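Local coordinates for cysteine synthase 3 (Entamoeba histolytica, PDB 6KR5), which catalyses, as an O-acetylserine sulfhydrylase, the pyridoxal-phosphate-dependent conversion of O-acetylserine and sulfide into cysteine and acetate, at residues G22-V27 / K47-N52; M279-A284 / I305-G310. One frame throughout, in Å; residues are numbered along the deposited sequence. Where two conformers were deposited one is given.

In the fold
Early in the chain, interaction 1 closes a helix-free loop of 19 residues: 22-27 runs into the short strand 26-28, and the chain returns through strand 43-48 to pair antiparallel with it. Downstream, interaction 2 closes a 20-residue loop between the start of helix 279-292 and the end of strand 301-306. The two loops follow in series, neither nested nor crossed, yet they meet in space because strands 43-48 and 301-306 are neighbours in one mixed sheet. Backbone bonds probably join Lys47 and Glu49 to Leu306, and Cys50 and Cys309, each in two conformers and so disulfide-bonded in part at most, lie alongside. Together they tie interface strand 26-28 through 43-48 and 301-306 to the cofactor site.

Interaction 1: residues G22-V27 / K47-N52; sequences GGTPLV and KLECFN
Lys47 reaches Thr24 by the full length of its side chain. CB lies 4.0 Å from Leu26 CD1; CG, anti to the backbone N (chi1 -173°), and CD run alongside Thr24 OG1, CE comes to 3.2 Å from it, and a bend at chi4 (67°) turns NZ onto that hydroxyl. NZ donates to Thr24 OG1 at 2.9 Å, bonds weakly to Thr24 O, and makes a salt bridge with Glu175. The hydroxyl donates to Glu49 OE2 at 2.7 Å, meeting it from above the carboxylate plane, while Glu49 OE1 pairs with Arg60. This buried polar chain lies beside the paired ends of two antiparallel strands of the mixed sheet: Leu26 and Lys47 form a non-hydrogen-bonded pair, and Leu48 N bonds to Pro25 O at 3.0 Å. Residues 49-51 form a 3-10 turn, and the Phe51 ring offers one face to Pro25, whose CG stands 3.4 Å from the centroid, 7° off the normal, a CH-pi contact. Asn52 OD1 accepts Gly22 N at 2.7 Å, and its ND2 bonds to Glu49 O and OE1, fixing the amide's rotation. Leu26 and Val27 pair in parallel with a strand of the second subunit, continuing the sheet across the interface.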
loop_
_atom_site.group_PDB
_atom_site.type_symbol
_atom_site.label_atom_id
_atom_site.label_comp_id
_atom_site.label_asym_id
_atom_site.label_seq_id
_atom_site.Cartn_x
_atom_site.Cartn_y
_atom_site.Cartn_z
ATOM N N GLY B 22 5.572 7.637 7.399
ATOM C CA GLY B 22 6.971 7.902 7.140
ATOM C C GLY B 22 7.875 6.697 7.352
ATOM O O GLY B 22 7.459 5.524 7.337
ATOM N N GLY B 23 9.155 7.009 7.533
ATOM C CA GLY B 23 10.168 5.960 7.580
ATOM C C GLY B 23 10.088 5.008 6.410
ATOM O O GLY B 23 10.177 3.788 6.593
ATOM N N THR B 24 9.902 5.544 5.203
ATOM C CA THR B 24 9.665 4.722 4.018
ATOM C C THR B 24 10.966 4.199 3.414
ATOM O O THR B 24 12.035 4.778 3.614
ATOM C CB THR B 24 8.913 5.534 2.971
ATOM O OG1 THR B 24 9.664 6.706 2.655
ATOM C CG2 THR B 24 7.526 5.932 3.494
ATOM N N PRO B 25 10.901 3.093 2.671
ATOM C CA PRO B 25 12.135 2.458 2.194
ATOM C C PRO B 25 12.777 3.221 1.056
ATOM O O PRO B 25 12.101 3.852 0.240
ATOM C CB PRO B 25 11.666 1.083 1.705
ATOM C CG PRO B 25 10.253 0.942 2.140
ATOM C CD PRO B 25 9.710 2.315 2.310
ATOM N N LEU B 26 14.104 3.132 1.002
ATOM C CA LEU B 26 14.915 3.644 -0.097
ATOM C C LEU B 26 15.536 2.438 -0.799
ATOM O O LEU B 26 16.260 1.662 -0.164
ATOM C CB LEU B 26 15.983 4.600 0.428
ATOM C CG LEU B 26 16.815 5.368 -0.589
ATOM C CD1 LEU B 26 15.944 6.200 -1.506
ATOM C CD2 LEU B 26 17.796 6.262 0.151
ATOM N N VAL B 27 15.230 2.266 -2.090
ATOM C CA VAL B 27 15.476 1.025 -2.826
ATOM C C VAL B 27 16.289 1.308 -4.086
ATOM O O VAL B 27 16.027 2.277 -4.806
ATOM C CB VAL B 27 14.143 0.333 -3.192
ATOM C CG1 VAL B 27 14.382 -1.005 -3.917
ATOM C CG2 VAL B 27 13.292 0.135 -1.939
ATOM N N LYS B 47 12.654 6.416 -3.383
ATOM C CA LYS B 47 12.050 6.484 -2.057
ATOM C C LYS B 47 10.557 6.229 -2.207
ATOM O O LYS B 47 9.864 6.985 -2.891
ATOM C CB LYS B 47 12.301 7.838 -1.397
ATOM C CG LYS B 47 11.820 7.860 0.053
ATOM C CD LYS B 47 12.459 8.957 0.863
ATOM C CE LYS B 47 11.971 8.920 2.310
ATOM N NZ LYS B 47 12.384 7.721 3.107
ATOM N N LEU B 48 10.072 5.152 -1.586
ATOM C CA LEU B 48 8.744 4.613 -1.890
ATOM C C LEU B 48 7.720 5.145 -0.893
ATOM O O LEU B 48 7.439 4.518 0.135
ATOM C CB LEU B 48 8.791 3.093 -1.893
ATOM C CG LEU B 48 9.895 2.575 -2.801
ATOM C CD1 LEU B 48 9.866 1.062 -2.789
ATOM C CD2 LEU B 48 9.686 3.071 -4.193
ATOM N N GLU B 49 7.112 6.285 -1.238
ATOM C CA GLU B 49 6.094 6.857 -0.369
ATOM C C GLU B 49 4.808 6.046 -0.396
ATOM O O GLU B 49 3.904 6.298 0.411
ATOM C CB GLU B 49 5.863 8.321 -0.747
ATOM C CG GLU B 49 7.102 9.168 -0.444
ATOM C CD GLU B 49 7.405 9.196 1.050
ATOM O OE1 GLU B 49 6.487 9.589 1.801
ATOM O OE2 GLU B 49 8.535 8.839 1.465
ATOM N N CYS B 50 4.713 5.056 -1.280
ATOM C CA CYS B 50 3.605 4.119 -1.227
ATOM C C CYS B 50 3.600 3.295 0.056
ATOM O O CYS B 50 2.579 2.668 0.373
ATOM C CB CYS B 50 3.680 3.200 -2.436
ATOM S SG CYS B 50 2.343 2.036 -2.514
ATOM N N PHE B 51 4.706 3.282 0.805
ATOM C CA PHE B 51 4.757 2.518 2.045
ATOM C C PHE B 51 4.070 3.218 3.212
ATOM O O PHE B 51 3.944 2.615 4.282
ATOM C CB PHE B 51 6.208 2.186 2.400
ATOM C CG PHE B 51 6.708 0.929 1.745
ATOM C CD1 PHE B 51 7.008 0.919 0.403
ATOM C CD2 PHE B 51 6.883 -0.227 2.479
ATOM C CE1 PHE B 51 7.473 -0.242 -0.204
ATOM C CE2 PHE B 51 7.341 -1.383 1.872
ATOM C CZ PHE B 51 7.639 -1.379 0.538
ATOM N N ASN B 52 3.624 4.464 3.049
ATOM C CA ASN B 52 2.783 5.075 4.069
ATOM C C ASN B 52 1.480 4.285 4.218
ATOM O O ASN B 52 1.058 3.583 3.288
ATOM C CB ASN B 52 2.504 6.528 3.697
ATOM C CG ASN B 52 3.698 7.425 3.965
ATOM O OD1 ASN B 52 4.062 7.651 5.118
ATOM N ND2 ASN B 52 4.329 7.917 2.903
HETATM O O HOH W 1 6.279 2.529 6.058
#

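Interaction 2: residues M279-A284 / I305-G310; sequences MSSGAA and ILPDCG. With PLP (pyridoxal-5'-phosphate), chain D.
Ser281 and Leu306 bring the first turn of helix 279-292 against the end of strand 301-306, with their CA atoms 4.5 Å apart. The direct contact is van der Waals packing. Ser281 OG, anti to its carbonyl carbon (chi1 -67°), lies over the Leu306-Pro307 junction, 3.2 Å from both Leu306 CA and Pro307 CD. Pro307 N is equally near but has no hydrogen to share. One turn along, the methyl of Ala284 rests on Ile305 O.

Polar links between the two segments run through one water. It donates to Ser280 OG and to Asp308 OD1, the latter at 2.6 Å, and hydrogen-bonds with Ser281 OG at 2.8 Å, so a single molecule joins both serines to the aspartate. The other carboxylate oxygen, Asp308 OD2, bonds to Tyr313 and Asn88.

Both segments touch the cofactor. Ser280 OG donates to the pyridine N1 of pyridoxal phosphate at 2.6 Å, its chi1 of 66° setting it between the backbone N and the carbonyl carbon. This bond uses the ring nitrogen as an acceptor, consistent with an unprotonated pyridine. Pro307 CB packs 3.2 Å from N1, its CG comes close to both N1 and C6, and Asp308 OD2 approaches the ring methyl C2A. Thr193 and Thr196 are among the cofactor's further partners. A serine on the pyridine nitrogen, carried at a helix start beside the end of a central strand, is characteristic of cysteine synthases and related fold type II pyridoxal-phosphate enzymes, many of which set a hydroxyl side chain against the pyridine nitrogen.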
loop_
_atom_site.group_PDB
_atom_site.type_symbol
_atom_site.label_atom_id
_atom_site.label_comp_id
_atom_site.label_asym_id
_atom_site.label_seq_id
_atom_site.Cartn_x
_atom_site.Cartn_y
_atom_site.Cartn_z
ATOM N N MET B 279 1.820 7.556 -11.591
ATOM C CA MET B 279 2.153 8.303 -12.808
ATOM C C MET B 279 3.255 9.328 -12.558
ATOM O O MET B 279 4.192 9.461 -13.363
ATOM C CB MET B 279 0.910 9.002 -13.360
ATOM C CG MET B 279 -0.173 8.048 -13.803
ATOM S SD MET B 279 -1.542 9.052 -14.408
ATOM C CE MET B 279 -2.500 7.793 -15.265
ATOM N N SER B 280 3.132 10.111 -11.468
ATOM C CA SER B 280 4.160 11.109 -11.172
ATOM C C SER B 280 5.492 10.451 -10.843
ATOM O O SER B 280 6.556 11.044 -11.070
ATOM C CB SER B 280 3.697 12.015 -10.022
ATOM O OG SER B 280 3.581 11.274 -8.813
ATOM N N SER B 281 5.446 9.218 -10.323
ATOM C CA SER B 281 6.663 8.453 -10.076
ATOM C C SER B 281 7.365 8.105 -11.382
ATOM O O SER B 281 8.600 8.134 -11.459
ATOM C CB SER B 281 6.314 7.181 -9.312
ATOM O OG SER B 281 5.856 7.463 -8.002
ATOM N N GLY B 282 6.591 7.757 -12.410
ATOM C CA GLY B 282 7.171 7.558 -13.727
ATOM C C GLY B 282 7.856 8.807 -14.243
ATOM O O GLY B 282 8.949 8.737 -14.819
ATOM N N ALA B 283 7.232 9.974 -14.028
ATOM C CA ALA B 283 7.847 11.228 -14.451
ATOM C C ALA B 283 9.138 11.467 -13.692
ATOM O O ALA B 283 10.177 11.769 -14.289
ATOM C CB ALA B 283 6.876 12.391 -14.256
ATOM N N ALA B 284 9.090 11.318 -12.363
ATOM C CA ALA B 284 10.280 11.521 -11.548
ATOM C C ALA B 284 11.388 10.551 -11.932
ATOM O O ALA B 284 12.550 10.952 -12.051
ATOM C CB ALA B 284 9.941 11.386 -10.064
ATOM N N ILE B 305 12.002 10.680 -5.422
ATOM C CA ILE B 305 10.767 10.476 -4.666
ATOM C C ILE B 305 9.740 9.810 -5.568
ATOM O O ILE B 305 9.479 10.285 -6.679
ATOM C CB ILE B 305 10.223 11.814 -4.140
ATOM C CG1 ILE B 305 11.261 12.539 -3.291
ATOM C CG2 ILE B 305 8.942 11.580 -3.334
ATOM C CD1 ILE B 305 11.709 11.733 -2.075
ATOM N N LEU B 306 9.133 8.717 -5.083
ATOM C CA LEU B 306 8.007 8.083 -5.775
ATOM C C LEU B 306 6.751 8.334 -4.947
ATOM O O LEU B 306 6.547 7.663 -3.924
ATOM C CB LEU B 306 8.243 6.579 -5.965
ATOM C CG LEU B 306 9.564 6.164 -6.635
ATOM C CD1 LEU B 306 9.448 4.727 -7.149
ATOM C CD2 LEU B 306 9.934 7.085 -7.750
ATOM N N PRO B 307 5.894 9.291 -5.326
ATOM C CA PRO B 307 4.840 9.744 -4.391
ATOM C C PRO B 307 3.735 8.743 -4.065
ATOM O O PRO B 307 3.131 8.875 -2.985
ATOM C CB PRO B 307 4.263 10.981 -5.099
ATOM C CG PRO B 307 5.418 11.519 -5.905
ATOM C CD PRO B 307 6.107 10.266 -6.417
ATOM N N ASP B 308 3.396 7.798 -4.944
ATOM C CA ASP B 308 2.312 6.860 -4.624
ATOM C C ASP B 308 2.416 5.631 -5.525
ATOM O O ASP B 308 3.377 5.475 -6.290
ATOM C CB ASP B 308 0.923 7.529 -4.693
ATOM C CG ASP B 308 0.443 7.846 -6.113
ATOM O OD1 ASP B 308 1.185 7.634 -7.101
ATOM O OD2 ASP B 308 -0.711 8.341 -6.232
ATOM N N CYS B 309 1.407 4.769 -5.443
ATOM C CA CYS B 309 1.420 3.442 -6.042
ATOM C C CYS B 309 0.557 3.389 -7.299
ATOM O O CYS B 309 -0.451 4.090 -7.413
ATOM C CB CYS B 309 0.915 2.415 -5.031
ATOM S SG CYS B 309 0.877 0.729 -5.658
ATOM N N GLY B 310 0.948 2.520 -8.240
ATOM C CA GLY B 310 0.192 2.373 -9.466
ATOM C C GLY B 310 -1.186 1.779 -9.276
ATOM O O GLY B 310 -2.055 1.990 -10.127
HETATM N N1 PLP D . 2.467 12.842 -7.057
HETATM C C2 PLP D . 1.391 12.502 -6.284
HETATM C C2A PLP D . 0.648 11.245 -6.614
HETATM C C3 PLP D . 1.019 13.311 -5.225
HETATM O O3 PLP D . -0.062 12.953 -4.470
HETATM C C4 PLP D . 1.740 14.463 -4.945
HETATM C C4A PLP D . 1.301 15.402 -3.879
HETATM O O4A PLP D . 0.273 15.168 -3.231
HETATM C C5 PLP D . 2.838 14.797 -5.736
HETATM C C6 PLP D . 3.184 13.981 -6.789
HETATM C C5A PLP D . 3.641 16.060 -5.520
HETATM O O4P PLP D . 4.174 16.205 -4.233
HETATM P P PLP D . 4.240 17.696 -3.651
HETATM O O1P PLP D . 4.910 18.573 -4.693
HETATM O O2P PLP D . 2.827 18.151 -3.418
HETATM O O3P PLP D . 5.027 17.624 -2.392
HETATM O O HOH W 2 3.340 8.552 -8.261
#